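Exo-beta-1,3-glucanase (Streptomyces sp. SirexAA-E, PDB 4PEY) hydrolyses laminarin and laminarioligosaccharides as a secreted family 55 exo-beta-1,3-glucanase, releasing glucose and laminaribiose. Local coordinates at residues I395-W400 / L429-F434; S446-K451 / S485-E490; Y480-S485 / Q513-P518. The protein carries 1 engineered substitution. One frame throughout, in Å; residues are numbered along the deposited sequence.

Interaction 1: residues I395-W400 / L429-F434; sequences IIDHTW and LATGLF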
loop_
_atom_site.group_PDB
_atom_site.type_symbol
_atom_site.label_atom_id
_atom_site.label_comp_id
_atom_site.label_asym_id
_atom_site.label_seq_id
_atom_site.Cartn_x
_atom_site.Cartn_y
_atom_site.Cartn_z
ATOM N N ILE A 395 -11.413 6.990 1.482
ATOM C CA ILE A 395 -10.246 6.621 2.276
ATOM C C ILE A 395 -9.269 5.824 1.435
ATOM O O ILE A 395 -9.646 4.820 0.829
ATOM C CB ILE A 395 -10.619 5.768 3.515
ATOM C CG1 ILE A 395 -11.591 6.517 4.424
ATOM C CG2 ILE A 395 -9.362 5.359 4.296
ATOM C CD1 ILE A 395 -12.213 5.636 5.498
ATOM N N ILE A 396 -8.024 6.287 1.381
ATOM C CA ILE A 396 -6.951 5.553 0.728
ATOM C C ILE A 396 -6.030 5.052 1.827
ATOM O O ILE A 396 -5.243 5.823 2.378
ATOM C CB ILE A 396 -6.159 6.431 -0.262
ATOM C CG1 ILE A 396 -7.109 7.167 -1.211
ATOM C CG2 ILE A 396 -5.146 5.588 -1.032
ATOM C CD1 ILE A 396 -7.915 6.255 -2.085
ATOM N N ASP A 397 -6.157 3.779 2.176
ATOM C CA ASP A 397 -5.438 3.230 3.324
ATOM C C ASP A 397 -4.484 2.133 2.867
ATOM O O ASP A 397 -4.868 0.972 2.729
ATOM C CB ASP A 397 -6.447 2.732 4.373
ATOM C CG ASP A 397 -5.796 1.964 5.506
ATOM O OD1 ASP A 397 -4.768 2.431 6.042
ATOM O OD2 ASP A 397 -6.325 0.890 5.868
ATOM N N HIS A 398 -3.236 2.553 2.659
ATOM C CA HIS A 398 -2.133 1.807 2.031
ATOM C C HIS A 398 -2.267 1.627 0.527
ATOM O O HIS A 398 -2.993 0.757 0.030
ATOM C CB HIS A 398 -1.914 0.432 2.653
ATOM C CG HIS A 398 -0.575 -0.144 2.309
ATOM N ND1 HIS A 398 -0.328 -1.499 2.240
ATOM C CD2 HIS A 398 0.594 0.473 2.006
ATOM C CE1 HIS A 398 0.943 -1.691 1.918
ATOM N NE2 HIS A 398 1.520 -0.515 1.768
ATOM N N THR A 399 -1.545 2.471 -0.198
ATOM C CA THR A 399 -1.380 2.283 -1.627
ATOM C C THR A 399 0.097 2.448 -1.980
ATOM O O THR A 399 0.828 3.167 -1.303
ATOM C CB THR A 399 -2.254 3.272 -2.440
ATOM O OG1 THR A 399 -2.204 2.923 -3.822
ATOM C CG2 THR A 399 -1.784 4.693 -2.276
ATOM N N TRP A 400 0.535 1.719 -3.007
ATOM C CA TRP A 400 1.832 1.937 -3.639
ATOM C C TRP A 400 1.554 2.114 -5.106
ATOM O O TRP A 400 1.103 1.178 -5.775
ATOM C CB TRP A 400 2.799 0.768 -3.433
ATOM C CG TRP A 400 4.237 0.997 -3.929
ATOM C CD1 TRP A 400 4.958 2.163 -3.895
ATOM C CD2 TRP A 400 5.113 0.007 -4.505
ATOM N NE1 TRP A 400 6.233 1.953 -4.406
ATOM C CE2 TRP A 400 6.348 0.638 -4.779
ATOM C CE3 TRP A 400 4.974 -1.355 -4.797
ATOM C CZ2 TRP A 400 7.430 -0.048 -5.329
ATOM C CZ3 TRP A 400 6.055 -2.037 -5.356
ATOM C CH2 TRP A 400 7.258 -1.377 -5.631
ATOM N N LEU A 429 -9.029 11.140 2.738
ATOM C CA LEU A 429 -8.001 10.805 3.720
ATOM C C LEU A 429 -7.096 9.727 3.139
ATOM O O LEU A 429 -7.582 8.680 2.702
ATOM C CB LEU A 429 -8.628 10.307 5.035
ATOM C CG LEU A 429 -7.634 9.746 6.061
ATOM C CD1 LEU A 429 -6.704 10.844 6.592
ATOM C CD2 LEU A 429 -8.359 9.047 7.200
ATOM N N ALA A 430 -5.792 9.990 3.139
ATOM C CA ALA A 430 -4.784 9.001 2.756
ATOM C C ALA A 430 -3.953 8.646 3.982
ATOM O O ALA A 430 -3.356 9.522 4.615
ATOM C CB ALA A 430 -3.885 9.531 1.631
ATOM N N THR A 431 -3.943 7.366 4.331
ATOM C CA THR A 431 -3.101 6.870 5.415
ATOM C C THR A 431 -2.138 5.816 4.854
ATOM O O THR A 431 -2.564 4.740 4.419
ATOM C CB THR A 431 -3.958 6.286 6.577
ATOM O OG1 THR A 431 -4.881 5.308 6.073
ATOM C CG2 THR A 431 -4.762 7.391 7.263
ATOM N N GLY A 432 -0.841 6.128 4.824
ATOM C CA GLY A 432 0.128 5.207 4.248
ATOM C C GLY A 432 0.221 5.328 2.736
ATOM O O GLY A 432 -0.059 4.374 2.005
ATOM N N LEU A 433 0.634 6.502 2.269
ATOM C CA LEU A 433 0.658 6.819 0.847
ATOM C C LEU A 433 2.076 6.699 0.277
ATOM O O LEU A 433 2.971 7.417 0.701
ATOM C CB LEU A 433 0.109 8.231 0.633
ATOM C CG LEU A 433 0.006 8.817 -0.775
ATOM C CD1 LEU A 433 -0.977 8.014 -1.592
ATOM C CD2 LEU A 433 -0.433 10.284 -0.696
ATOM N N PHE A 434 2.276 5.778 -0.664
ATOM C CA PHE A 434 3.590 5.538 -1.265
ATOM C C PHE A 434 3.455 5.746 -2.770
ATOM O O PHE A 434 2.730 4.992 -3.419
ATOM C CB PHE A 434 4.086 4.103 -1.015
ATOM C CG PHE A 434 4.231 3.702 0.441
ATOM C CD1 PHE A 434 3.115 3.460 1.231
ATOM C CD2 PHE A 434 5.495 3.470 0.983
ATOM C CE1 PHE A 434 3.252 3.053 2.550
ATOM C CE2 PHE A 434 5.648 3.043 2.293
ATOM C CZ PHE A 434 4.520 2.829 3.085
#
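T399 and L433 run alongside each other on one face of the strand pair, and here the two parallel strands pack most tightly: T399 CG2 sits 3.5 Å from L433 CD1, closer than carbons usually approach. T399 OG1 is anti to the backbone N (chi1 -172°) and bonded to V371 O. On the opposite face F434 packs against W400 and H398. Its CB is 3.6 Å from W400 CD1, the W400 side chain passing across it, and its CE1 meets the edge of the H398 ring, 3.7 Å from CD2, with the ring planes at 72°. W400 NE1 bonds to OE1 of the substrate-binding E436, linking this strand to the sugar site. D397 OD1 accepts from T431 OG1 at 2.9 Å, 32° out of the carboxylate plane, and also pairs with Y157 OH, while OD2 forms a salt bridge with R178.

The I395/L429 end is looser. Backbone bonds such as I396 N to L429 O (2.8 Å) carry it, and I396 CB stays 4.3 Å from A430 CB. Even this end is buried, so the contact has no solvent side. The chains turn corners at H398 and at T431-G432; at G432 a beta carbon would jam against the preceding carbonyl oxygen. This is a corner between neighbouring coils of a parallel beta-helix, flanked by strands 367-375 and 450-458, with V218 and T216 of strand 210-220 touching L429 and T431.

Interaction 2: residues S446-K451 / S485-E490; sequences SGENGK and SVTTHE
The carboxylate of E448 meets the backbone of T487 and T488 and supplies most of the direct hydrogen bonds between the two loops. T487 N is shared between both oxygens, 3.1 Å from E448 OE1 and 3.0 Å from E448 OE2, and T488 N adds a second bond to OE1; all three use syn lone pairs. A bend at chi2 (-66°) starts the side chain back toward the loop, and the carboxylate ends up facing two successive N-H groups, which hold it against rotation. An alanine in place of E448 would probably leave the amides of T487 and T488 without their acceptor and open a gap between the loops.

Backbone bonds take over farther along. N449 N reaches T488 O only weakly, whereas E490 N donates to G450 O at 3.0 Å.

Water bridges the two segments as well. One molecule is gripped by four groups: it donates to G447 O and T488 O (2.7 Å each), accepts from G450 N, and is hydrogen-bonded to H489 ND1, 2.9 Å away in the plane of the ring.

Van der Waals and ring contacts complete the interface. V486 CG2 rests 3.5 Å from S446 O. G450 O sits above one face of the H489 imidazole, offset toward its rim, and a beta carbon at G450 would come tightly against ND1. The other ring nitrogen, NE2, bonds to Y480 OH, and the edge-to-face partner of the ring is W445.

A loop leading into a parallel strand, paired with the same element one coil further on, fits successive coils of a parallel beta-helix, here at a turn partly open to solvent.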
loop_
_atom_site.group_PDB
_atom_site.type_symbol
_atom_site.label_atom_id
_atom_site.label_comp_id
_atom_site.label_asym_id
_atom_site.label_seq_id
_atom_site.Cartn_x
_atom_site.Cartn_y
_atom_site.Cartn_z
ATOM N N SER A 446 -6.315 18.493 -5.511
ATOM C CA SER A 446 -7.129 19.614 -5.970
ATOM C C SER A 446 -8.376 19.789 -5.113
ATOM O O SER A 446 -8.996 20.852 -5.113
ATOM C CB SER A 446 -7.543 19.412 -7.430
ATOM O OG SER A 446 -6.404 19.260 -8.265
ATOM N N GLY A 447 -8.761 18.732 -4.405
ATOM C CA GLY A 447 -9.943 18.780 -3.558
ATOM C C GLY A 447 -9.700 19.479 -2.230
ATOM O O GLY A 447 -8.555 19.733 -1.859
ATOM N N GLU A 448 -10.783 19.784 -1.514
ATOM C CA GLU A 448 -10.702 20.494 -0.236
ATOM C C GLU A 448 -10.610 19.556 0.969
ATOM O O GLU A 448 -11.056 18.409 0.923
ATOM C CB GLU A 448 -11.910 21.423 -0.058
ATOM C CG GLU A 448 -11.889 22.631 -0.979
ATOM C CD GLU A 448 -10.750 23.582 -0.669
ATOM O OE1 GLU A 448 -10.233 23.554 0.466
ATOM O OE2 GLU A 448 -10.369 24.359 -1.566
ATOM N N ASN A 449 -10.031 20.078 2.047
ATOM C CA ASN A 449 -9.910 19.379 3.324
ATOM C C ASN A 449 -9.303 17.980 3.210
ATOM O O ASN A 449 -9.698 17.056 3.927
ATOM C CB ASN A 449 -11.278 19.297 4.019
ATOM C CG ASN A 449 -11.166 18.887 5.485
ATOM O OD1 ASN A 449 -10.206 19.253 6.185
ATOM N ND2 ASN A 449 -12.127 18.093 5.946
ATOM N N GLY A 450 -8.341 17.817 2.306
ATOM C CA GLY A 450 -7.599 16.572 2.242
ATOM C C GLY A 450 -6.673 16.413 3.435
ATOM O O GLY A 450 -6.205 17.398 4.025
ATOM N N LYS A 451 -6.415 15.164 3.798
ATOM C CA LYS A 451 -5.473 14.829 4.856
ATOM C C LYS A 451 -4.619 13.652 4.421
ATOM O O LYS A 451 -5.151 12.665 3.905
ATOM C CB LYS A 451 -6.209 14.484 6.154
ATOM C CG LYS A 451 -6.865 15.674 6.823
ATOM C CD LYS A 451 -7.570 15.254 8.100
ATOM C CE LYS A 451 -8.352 16.423 8.678
ATOM N NZ LYS A 451 -9.166 16.054 9.869
ATOM N N SER A 485 -5.454 26.901 -5.567
ATOM C CA SER A 485 -6.844 27.268 -5.288
ATOM C C SER A 485 -7.391 26.626 -4.007
ATOM O O SER A 485 -8.409 27.065 -3.472
ATOM C CB SER A 485 -7.735 26.890 -6.475
ATOM O OG SER A 485 -7.629 25.507 -6.774
ATOM N N VAL A 486 -6.715 25.591 -3.521
ATOM C CA VAL A 486 -7.150 24.885 -2.312
ATOM C C VAL A 486 -7.042 25.777 -1.066
ATOM O O VAL A 486 -6.083 26.538 -0.933
ATOM C CB VAL A 486 -6.319 23.596 -2.122
ATOM C CG1 VAL A 486 -6.555 22.970 -0.756
ATOM C CG2 VAL A 486 -6.628 22.605 -3.240
ATOM N N THR A 487 -8.017 25.679 -0.158
ATOM C CA THR A 487 -8.067 26.501 1.049
ATOM C C THR A 487 -7.645 25.729 2.312
ATOM O O THR A 487 -7.068 26.293 3.247
ATOM C CB THR A 487 -9.493 27.067 1.243
ATOM O OG1 THR A 487 -9.854 27.828 0.086
ATOM C CG2 THR A 487 -9.576 27.957 2.474
ATOM N N THR A 488 -7.962 24.435 2.349
ATOM C CA THR A 488 -7.705 23.613 3.527
ATOM C C THR A 488 -7.045 22.293 3.142
ATOM O O THR A 488 -7.508 21.608 2.233
ATOM C CB THR A 488 -9.015 23.329 4.306
ATOM O OG1 THR A 488 -9.704 24.561 4.550
ATOM C CG2 THR A 488 -8.722 22.649 5.634
ATOM N N HIS A 489 -5.967 21.947 3.838
ATOM C CA HIS A 489 -5.236 20.707 3.601
ATOM C C HIS A 489 -4.333 20.457 4.790
ATOM O O HIS A 489 -3.868 21.401 5.408
ATOM C CB HIS A 489 -4.388 20.778 2.319
ATOM C CG HIS A 489 -3.838 19.450 1.893
ATOM N ND1 HIS A 489 -4.539 18.590 1.076
ATOM C CD2 HIS A 489 -2.671 18.829 2.185
ATOM C CE1 HIS A 489 -3.826 17.491 0.884
ATOM N NE2 HIS A 489 -2.684 17.613 1.538
ATOM N N GLU A 490 -4.066 19.200 5.113
ATOM C CA GLU A 490 -3.098 18.934 6.170
ATOM C C GLU A 490 -2.371 17.618 5.930
ATOM O O GLU A 490 -2.988 16.604 5.600
ATOM C CB GLU A 490 -3.785 18.948 7.542
ATOM C CG GLU A 490 -2.823 19.120 8.708
ATOM C CD GLU A 490 -3.508 19.577 9.986
ATOM O OE1 GLU A 490 -4.761 19.528 10.061
ATOM O OE2 GLU A 490 -2.782 19.982 10.924
HETATM O O HOH W 1 -9.112 23.539 -6.060
HETATM O O HOH W 2 -7.122 19.641 0.447
HETATM O O HOH W 3 -11.849 24.352 2.512
HETATM O O HOH W 4 -10.852 26.641 -2.349
#

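Interaction 3: residues Y480-S485 / Q513-P518; sequences YKVDDS and QAPVKP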
loop_
_atom_site.group_PDB
_atom_site.type_symbol
_atom_site.label_atom_id
_atom_site.label_comp_id
_atom_site.label_asym_id
_atom_site.label_seq_id
_atom_site.Cartn_x
_atom_site.Cartn_y
_atom_site.Cartn_z
ATOM N N TYR A 480 4.531 16.082 -4.310
ATOM C CA TYR A 480 3.238 16.271 -3.670
ATOM C C TYR A 480 2.846 17.730 -3.827
ATOM O O TYR A 480 3.454 18.614 -3.221
ATOM C CB TYR A 480 3.318 15.861 -2.202
ATOM C CG TYR A 480 2.017 15.743 -1.430
ATOM C CD1 TYR A 480 1.390 16.871 -0.903
ATOM C CD2 TYR A 480 1.466 14.492 -1.148
ATOM C CE1 TYR A 480 0.218 16.759 -0.152
ATOM C CE2 TYR A 480 0.301 14.365 -0.410
ATOM C CZ TYR A 480 -0.312 15.500 0.103
ATOM O OH TYR A 480 -1.462 15.374 0.856
ATOM N N LYS A 481 1.845 17.965 -4.668
ATOM C CA LYS A 481 1.385 19.303 -4.999
ATOM C C LYS A 481 -0.047 19.522 -4.543
ATOM O O LYS A 481 -0.944 18.771 -4.921
ATOM C CB LYS A 481 1.465 19.550 -6.506
ATOM C CG LYS A 481 0.863 20.894 -6.917
ATOM C CD LYS A 481 0.725 21.033 -8.410
ATOM C CE LYS A 481 0.095 22.375 -8.785
ATOM N NZ LYS A 481 0.981 23.547 -8.509
ATOM N N VAL A 482 -0.248 20.557 -3.733
ATOM C CA VAL A 482 -1.580 21.039 -3.399
ATOM C C VAL A 482 -1.853 22.245 -4.285
ATOM O O VAL A 482 -1.083 23.211 -4.268
ATOM C CB VAL A 482 -1.686 21.418 -1.909
ATOM C CG1 VAL A 482 -3.087 21.919 -1.564
ATOM C CG2 VAL A 482 -1.307 20.217 -1.038
ATOM N N ASP A 483 -2.926 22.187 -5.070
ATOM C CA ASP A 483 -3.247 23.284 -5.984
ATOM C C ASP A 483 -3.376 24.620 -5.254
ATOM O O ASP A 483 -3.832 24.667 -4.106
ATOM C CB ASP A 483 -4.540 22.994 -6.746
ATOM C CG ASP A 483 -4.364 21.945 -7.821
ATOM O OD1 ASP A 483 -3.219 21.480 -8.031
ATOM O OD2 ASP A 483 -5.379 21.603 -8.463
ATOM N N ASP A 484 -2.977 25.699 -5.923
ATOM C CA ASP A 484 -3.029 27.032 -5.324
ATOM C C ASP A 484 -4.440 27.434 -4.890
ATOM O O ASP A 484 -4.604 28.208 -3.950
ATOM C CB ASP A 484 -2.470 28.076 -6.296
ATOM C CG ASP A 484 -0.973 27.945 -6.492
ATOM O OD1 ASP A 484 -0.309 27.342 -5.615
ATOM O OD2 ASP A 484 -0.457 28.451 -7.514
ATOM N N SER A 485 -5.454 26.901 -5.567
ATOM C CA SER A 485 -6.844 27.268 -5.288
ATOM C C SER A 485 -7.391 26.626 -4.007
ATOM O O SER A 485 -8.409 27.065 -3.472
ATOM C CB SER A 485 -7.735 26.890 -6.475
ATOM O OG SER A 485 -7.629 25.507 -6.774
ATOM N N GLN A 513 4.834 21.304 -2.901
ATOM C CA GLN A 513 4.404 22.606 -3.406
ATOM C C GLN A 513 2.978 22.846 -2.930
ATOM O O GLN A 513 2.124 21.962 -3.062
ATOM C CB GLN A 513 4.483 22.676 -4.943
ATOM C CG GLN A 513 4.095 24.043 -5.511
ATOM C CD GLN A 513 3.988 24.068 -7.031
ATOM O OE1 GLN A 513 3.789 23.036 -7.681
ATOM N NE2 GLN A 513 4.112 25.256 -7.603
ATOM N N ALA A 514 2.724 24.023 -2.358
ATOM C CA ALA A 514 1.410 24.323 -1.791
ATOM C C ALA A 514 1.204 25.824 -1.678
ATOM O O ALA A 514 2.173 26.579 -1.610
ATOM C CB ALA A 514 1.251 23.662 -0.410
ATOM N N PRO A 515 -0.061 26.269 -1.662
ATOM C CA PRO A 515 -0.276 27.686 -1.369
ATOM C C PRO A 515 0.103 28.005 0.072
ATOM O O PRO A 515 0.111 27.106 0.921
ATOM C CB PRO A 515 -1.777 27.871 -1.607
ATOM C CG PRO A 515 -2.363 26.508 -1.362
ATOM C CD PRO A 515 -1.327 25.548 -1.898
ATOM N N VAL A 516 0.428 29.264 0.336
ATOM C CA VAL A 516 0.698 29.717 1.690
ATOM C C VAL A 516 -0.580 30.335 2.254
ATOM O O VAL A 516 -0.888 31.500 1.995
ATOM C CB VAL A 516 1.867 30.725 1.729
ATOM C CG1 VAL A 516 2.160 31.134 3.155
ATOM C CG2 VAL A 516 3.105 30.103 1.097
ATOM N N LYS A 517 -1.324 29.518 2.998
ATOM C CA LYS A 517 -2.643 29.858 3.522
ATOM C C LYS A 517 -2.778 29.245 4.913
ATOM O O LYS A 517 -2.235 28.169 5.166
ATOM C CB LYS A 517 -3.766 29.336 2.607
ATOM C CG LYS A 517 -3.809 29.941 1.203
ATOM C CD LYS A 517 -4.921 29.300 0.362
ATOM C CE LYS A 517 -4.979 29.884 -1.045
ATOM N NZ LYS A 517 -6.076 29.286 -1.862
ATOM N N PRO A 518 -3.507 29.919 5.816
ATOM C CA PRO A 518 -3.627 29.468 7.206
ATOM C C PRO A 518 -4.161 28.047 7.345
ATOM O O PRO A 518 -3.775 27.344 8.278
ATOM C CB PRO A 518 -4.620 30.467 7.817
ATOM C CG PRO A 518 -4.544 31.663 6.949
ATOM C CD PRO A 518 -4.224 31.185 5.578
#
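K481 and Q513 both send CG anti to the backbone N (chi1 174° and -178°), which starts their side chains side by side in the same direction. The glutamine stays extended, while the lysine bends at its last torsion (chi4 69°) and brings NZ to 3.0 Å from Q513 OE1, a weak hydrogen bond. The amide oxygen also touches the lysine methylenes CG, CD and CE.

In the backbone, one parallel bridge forms. Q513 N donates to Y480 O, and V482 N returns a bond of 2.8 Å to Q513 O. The next amide in this pattern would belong to P515, which has no N-H; its CD instead rests 3.3 Å from V482 O and 3.5 Å from D483 O. The pairing therefore stops here, and contact continues through side chains. V482 CB lies 4.0 Å from A514 CB, and V482 CG1 touches P515 CD. F522 of strand 520-529 touches both V482 and A514.

Beyond the proline the second segment moves off, and K517 reaches back to the first segment. Its chain is extended beyond CG, and NZ meets D484 O at 2.8 Å in the carbonyl plane, with V486 O as a further acceptor. K517 thus ties the loop after strand 512-513 to the loop after strand 480-482, where the surface is partly open to solvent.

Strand 512-513 is the outermost member of an eight-stranded parallel sheet, next to strand 480-482. A short ladder that ends at a proline and gives way to loop packing marks the last rung on this face of the C-terminal beta-helix, one of the two such domains characteristic of glycoside hydrolase family 55.

Overall arrangement
The three contacts follow the coils of the C-terminal beta-helix in order. Interactions 1 and 2 have centres about 16 Å apart and meet where A430 N lies 2.9 Å from K451 O, a probable hydrogen bond. Interactions 2 and 3, with centres about 8 Å apart, share S485 and are tied by S446 OG to D483 OD2 and H489 NE2 to Y480 OH, both 2.6 Å. Interactions 1 and 3 touch through L433 CD2 and Y480 CE2, 4.2 Å apart. Interaction 1 is the one at the sugar site, its W400 side chain about 4 Å from a bound glucose. Strand 450-458, part of which lies in interaction 2, ends at A458, the engineered replacement of the inferred proton donor.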